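Local coordinates for sortase family protein (PDB 4D70) that is a class D sortase, a cysteine transpeptidase that probably cleaves the sorting signal of surface proteins and joins them to an acceptor amine, at residues A[161-169]-A[178-186]. Numbering follows the deposited sequence.
Sequences DEKTMTIVT and YIVKAKLIG
M165, I167 and T169 form the hydrogen-bonded pairs of this antiparallel contact, with A182, V180 and Y178. Each pair has two backbone bonds. I167 N to V180 O is 2.8 Å, and both bonds of this pair lie in the carbonyl planes. Y178 N meets T169 O from above the carbonyl plane, 46° out of it. L184 N closes the far end on K163 O (2.9 Å).

Strands 163-171 and 176-184 make a hairpin of the closed sortase beta-barrel. Strand 101-109 runs parallel to 163-171 on its other edge, and strand 137-148 flanks 176-184.

A polar cluster sits on the face of T164, T166 and K181. The K181 chain runs alongside T166 and bends at its last torsion (chi4 -80°), bringing NZ to T166 OG1 at 2.8 Å. NZ also donates to V155 O, and T166 OG1 is bonded to N102 OD1, so both ends are tied to other parts of the chain. A water bonds to T164 OG1 and donates to M165 O; its bond from K181 NZ is weak. On the opposite face, a second water bridges T169 OG1 and Y178 O and lies in plane at the edge of the Y178 ring.

Apolar contacts occur on both faces. I179 CD1 reaches V168 CG1 at 4.0 Å, the side chains side by side. I179 CG2 meets T166 CG2. On the other face M165 CG touches A182 CB (3.9 Å), and M165 and I167 pack on I129. At the open hairpin end, K163 and L184 lie alongside each other, CD to CD2 3.7 Å, while K163 NZ bonds to G98 O and N100 OD1.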
ATOM      1  N   ASP A 161      -7.598 -14.719  10.131  1.00 23.94           N
ATOM      2  CA  ASP A 161      -8.687 -14.418  11.078  1.00 29.67           C
ATOM      3  C   ASP A 161      -9.009 -12.915  11.096  1.00 28.65           C
ATOM      4  O   ASP A 161     -10.070 -12.552  11.596  1.00 26.75           O
ATOM      5  CB  ASP A 161      -8.263 -14.913  12.495  1.00 30.71           C
ATOM      6  CG  ASP A 161      -9.373 -14.797  13.556  1.00 43.65           C
ATOM      7  OD1 ASP A 161     -10.491 -15.173  13.220  1.00 39.25           O
ATOM      8  OD2 ASP A 161      -9.144 -14.325  14.720  1.00 40.13           O
ATOM      9  N   GLU A 162      -8.143 -12.052  10.541  1.00 23.03           N
ATOM     10  CA  GLU A 162      -8.449 -10.622  10.524  1.00 25.86           C
ATOM     11  C   GLU A 162      -8.267 -10.015   9.144  1.00 26.68           C
ATOM     12  O   GLU A 162      -7.880 -10.699   8.229  1.00 26.68           O
ATOM     13  CB  GLU A 162      -7.572  -9.912  11.534  1.00 25.10           C
ATOM     14  CG  GLU A 162      -7.873 -10.356  12.945  1.00 37.01           C
ATOM     15  CD  GLU A 162      -6.948  -9.748  13.977  1.00 45.68           C
ATOM     16  OE1 GLU A 162      -5.911  -9.165  13.580  1.00 39.90           O
ATOM     17  OE2 GLU A 162      -7.285  -9.886  15.173  1.00 61.38           O
ATOM     18  N   LYS A 163      -8.660  -8.733   8.977  1.00 25.46           N
ATOM     19  CA  LYS A 163      -8.488  -8.034   7.724  1.00 20.90           C
ATOM     20  C   LYS A 163      -7.731  -6.788   8.077  1.00 22.67           C
ATOM     21  O   LYS A 163      -8.304  -5.883   8.688  1.00 20.11           O
ATOM     22  CB  LYS A 163      -9.865  -7.686   7.066  1.00 25.73           C
ATOM     23  CG  LYS A 163     -10.669  -8.923   6.594  1.00 27.01           C
ATOM     24  CD  LYS A 163     -12.041  -8.540   6.065  1.00 28.52           C
ATOM     25  CE  LYS A 163     -12.942  -9.688   5.559  1.00 38.38           C
ATOM     26  NZ  LYS A 163     -12.302 -10.146   4.313  1.00 41.48           N
ATOM     27  N   THR A 164      -6.438  -6.750   7.743  1.00 20.88           N
ATOM     28  CA  THR A 164      -5.539  -5.702   8.168  1.00 20.21           C
ATOM     29  C   THR A 164      -4.671  -5.287   7.048  1.00 19.30           C
ATOM     30  O   THR A 164      -4.747  -5.822   5.946  1.00 19.89           O
ATOM     31  CB  THR A 164      -4.597  -6.160   9.329  1.00 22.79           C
ATOM     32  OG1 THR A 164      -3.721  -7.222   8.874  1.00 21.94           O
ATOM     33  CG2 THR A 164      -5.360  -6.633  10.503  1.00 24.27           C
ATOM     34  N   MET A 165      -3.934  -4.207   7.285  1.00 18.88           N
ATOM     35  CA  MET A 165      -2.990  -3.733   6.317  1.00 18.65           C
ATOM     36  C   MET A 165      -1.778  -3.204   7.017  1.00 19.60           C
ATOM     37  O   MET A 165      -1.795  -2.970   8.219  1.00 18.35           O
ATOM     38  CB  MET A 165      -3.521  -2.662   5.337  1.00 21.34           C
ATOM     39  CG  MET A 165      -3.828  -1.310   5.928  1.00 22.89           C
ATOM     40  SD  MET A 165      -4.135  -0.066   4.668  1.00 24.43           S
ATOM     41  CE  MET A 165      -2.495   0.190   4.012  1.00 24.37           C
ATOM     42  N   THR A 166      -0.697  -3.061   6.230  1.00 19.33           N
ATOM     43  CA  THR A 166       0.626  -2.712   6.776  1.00 18.41           C
ATOM     44  C   THR A 166       1.327  -1.815   5.796  1.00 20.25           C
ATOM     45  O   THR A 166       1.268  -2.045   4.610  1.00 22.74           O
ATOM     46  CB  THR A 166       1.521  -3.981   6.966  1.00 20.00           C
ATOM     47  OG1 THR A 166       0.891  -4.888   7.900  1.00 19.46           O
ATOM     48  CG2 THR A 166       2.929  -3.630   7.570  1.00 18.64           C
ATOM     49  N   ILE A 167       1.942  -0.753   6.312  1.00 20.81           N
ATOM     50  CA  ILE A 167       2.821   0.124   5.515  1.00 21.00           C
ATOM     51  C   ILE A 167       4.213   0.047   6.091  1.00 20.38           C
ATOM     52  O   ILE A 167       4.389   0.195   7.275  1.00 22.71           O
ATOM     53  CB  ILE A 167       2.356   1.591   5.558  1.00 22.62           C
ATOM     54  CG1 ILE A 167       0.891   1.692   5.115  1.00 22.06           C
ATOM     55  CG2 ILE A 167       3.284   2.444   4.686  1.00 30.37           C
ATOM     56  CD1 ILE A 167       0.370   3.087   4.889  1.00 21.73           C
ATOM     57  N   VAL A 168       5.178  -0.264   5.268  1.00 21.11           N
ATOM     58  CA  VAL A 168       6.574  -0.349   5.666  1.00 23.99           C
ATOM     59  C   VAL A 168       7.403   0.768   5.019  1.00 25.99           C
ATOM     60  O   VAL A 168       7.455   0.866   3.786  1.00 29.42           O
ATOM     61  CB  VAL A 168       7.193  -1.694   5.171  1.00 23.77           C
ATOM     62  CG1 VAL A 168       8.644  -1.868   5.667  1.00 26.67           C
ATOM     63  CG2 VAL A 168       6.334  -2.839   5.654  1.00 21.79           C
ATOM     64  N   THR A 169       8.043   1.578   5.846  1.00 26.43           N
ATOM     65  CA  THR A 169       8.988   2.615   5.402  1.00 28.96           C
ATOM     66  C   THR A 169      10.222   2.492   6.260  1.00 28.83           C
ATOM     67  O   THR A 169      10.317   1.589   7.085  1.00 26.61           O
ATOM     68  CB  THR A 169       8.395   4.039   5.536  1.00 33.05           C
ATOM     69  OG1 THR A 169       7.922   4.282   6.888  1.00 30.69           O
ATOM     70  CG2 THR A 169       7.259   4.248   4.605  1.00 36.35           C
ATOM     71  N   TYR A 178       9.961   1.475   9.845  1.00 25.14           N
ATOM     72  CA  TYR A 178       8.852   2.113  10.541  1.00 23.24           C
ATOM     73  C   TYR A 178       7.610   1.428   9.970  1.00 22.35           C
ATOM     74  O   TYR A 178       7.408   1.369   8.735  1.00 22.44           O
ATOM     75  CB  TYR A 178       8.850   3.600  10.221  1.00 25.02           C
ATOM     76  CG  TYR A 178       7.874   4.426  11.038  1.00 24.28           C
ATOM     77  CD1 TYR A 178       8.262   4.979  12.242  1.00 28.82           C
ATOM     78  CD2 TYR A 178       6.611   4.716  10.570  1.00 27.91           C
ATOM     79  CE1 TYR A 178       7.394   5.765  12.980  1.00 32.53           C
ATOM     80  CE2 TYR A 178       5.707   5.496  11.332  1.00 26.83           C
ATOM     81  CZ  TYR A 178       6.111   6.029  12.488  1.00 27.32           C
ATOM     82  OH  TYR A 178       5.242   6.797  13.216  1.00 29.10           O
ATOM     83  N   ILE A 179       6.812   0.881  10.856  1.00 18.69           N
ATOM     84  CA  ILE A 179       5.653   0.053  10.533  1.00 18.99           C
ATOM     85  C   ILE A 179       4.361   0.703  11.008  1.00 17.04           C
ATOM     86  O   ILE A 179       4.190   0.986  12.162  1.00 22.71           O
ATOM     87  CB  ILE A 179       5.788  -1.316  11.213  1.00 19.21           C
ATOM     88  CG1 ILE A 179       7.204  -1.940  10.971  1.00 21.79           C
ATOM     89  CG2 ILE A 179       4.684  -2.252  10.759  1.00 23.21           C
ATOM     90  CD1 ILE A 179       7.578  -2.102   9.518  1.00 25.02           C
ATOM     91  N   VAL A 180       3.397   0.819  10.110  1.00 18.20           N
ATOM     92  CA  VAL A 180       2.057   1.263  10.418  1.00 17.81           C
ATOM     93  C   VAL A 180       1.123   0.115  10.060  1.00 19.04           C
ATOM     94  O   VAL A 180       1.120  -0.324   8.909  1.00 21.06           O
ATOM     95  CB  VAL A 180       1.729   2.505   9.588  1.00 20.34           C
ATOM     96  CG1 VAL A 180       0.311   2.964   9.850  1.00 23.18           C
ATOM     97  CG2 VAL A 180       2.659   3.668   9.949  1.00 21.23           C
ATOM     98  N   LYS A 181       0.326  -0.315  11.026  1.00 17.51           N
ATOM     99  CA  LYS A 181      -0.696  -1.327  10.820  1.00 18.08           C
ATOM    100  C   LYS A 181      -2.065  -0.752  11.092  1.00 20.32           C
ATOM    101  O   LYS A 181      -2.231   0.148  11.962  1.00 17.77           O
ATOM    102  CB  LYS A 181      -0.442  -2.547  11.722  1.00 20.29           C
ATOM    103  CG  LYS A 181       0.842  -3.328  11.235  1.00 23.13           C
ATOM    104  CD  LYS A 181       1.005  -4.661  11.972  1.00 23.48           C
ATOM    105  CE  LYS A 181       2.080  -5.575  11.362  1.00 26.31           C
ATOM    106  NZ  LYS A 181       1.573  -6.312  10.165  1.00 24.57           N
ATOM    107  N   ALA A 182      -3.051  -1.292  10.395  1.00 18.84           N
ATOM    108  CA  ALA A 182      -4.385  -0.746  10.427  1.00 19.71           C
ATOM    109  C   ALA A 182      -5.347  -1.930  10.185  1.00 21.61           C
ATOM    110  O   ALA A 182      -5.012  -2.901   9.490  1.00 20.05           O
ATOM    111  CB  ALA A 182      -4.528   0.314   9.357  1.00 20.49           C
ATOM    112  N   LYS A 183      -6.520  -1.835  10.795  1.00 20.51           N
ATOM    113  CA  LYS A 183      -7.545  -2.844  10.682  1.00 21.52           C
ATOM    114  C   LYS A 183      -8.718  -2.323   9.847  1.00 23.17           C
ATOM    115  O   LYS A 183      -9.060  -1.144   9.915  1.00 22.83           O
ATOM    116  CB  LYS A 183      -8.069  -3.225  12.072  1.00 27.39           C
ATOM    117  CG  LYS A 183      -8.674  -2.017  12.812  1.00 34.04           C
ATOM    118  CD  LYS A 183      -9.331  -2.297  14.188  1.00 46.86           C
ATOM    119  CE  LYS A 183     -10.079  -1.027  14.674  1.00 45.91           C
ATOM    120  NZ  LYS A 183     -10.647  -1.199  16.041  1.00 47.62           N
ATOM    121  N   LEU A 184      -9.326  -3.200   9.089  1.00 19.31           N
ATOM    122  CA  LEU A 184     -10.446  -2.806   8.241  1.00 22.29           C
ATOM    123  C   LEU A 184     -11.635  -2.407   9.099  1.00 24.86           C
ATOM    124  O   LEU A 184     -11.991  -3.109  10.040  1.00 21.72           O
ATOM    125  CB  LEU A 184     -10.852  -3.946   7.324  1.00 25.70           C
ATOM    126  CG  LEU A 184     -11.898  -3.619   6.238  1.00 27.17           C
ATOM    127  CD1 LEU A 184     -11.330  -2.724   5.152  1.00 31.01           C
ATOM    128  CD2 LEU A 184     -12.436  -4.881   5.577  1.00 30.20           C
ATOM    129  N   ILE A 185     -12.216  -1.252   8.854  1.00 24.12           N
ATOM    130  CA  ILE A 185     -13.413  -0.848   9.647  1.00 29.60           C
ATOM    131  C   ILE A 185     -14.666  -0.682   8.794  1.00 36.16           C
ATOM    132  O   ILE A 185     -15.754  -0.411   9.338  1.00 42.80           O
ATOM    133  CB  ILE A 185     -13.259   0.487  10.434  1.00 29.81           C
ATOM    134  CG1 ILE A 185     -12.902   1.620   9.502  1.00 33.97           C
ATOM    135  CG2 ILE A 185     -12.230   0.379  11.519  1.00 36.31           C
ATOM    136  CD1 ILE A 185     -12.802   3.002  10.183  1.00 37.18           C
ATOM    137  N   GLY A 186     -14.554  -0.776   7.481  1.00 34.25           N
ATOM    138  CA  GLY A 186     -15.723  -0.423   6.606  1.00 48.89           C
ATOM    139  C   GLY A 186     -15.378  -0.404   5.117  1.00 47.24           C
ATOM    140  O   GLY A 186     -14.178  -0.469   4.789  1.00 32.14           O
TER
HETATM  141  O   HOH W   1      -1.623  -5.508   9.783  1.00 38.66           O
HETATM  142  O   HOH W   2       5.528   3.052   7.693  1.00 31.75           O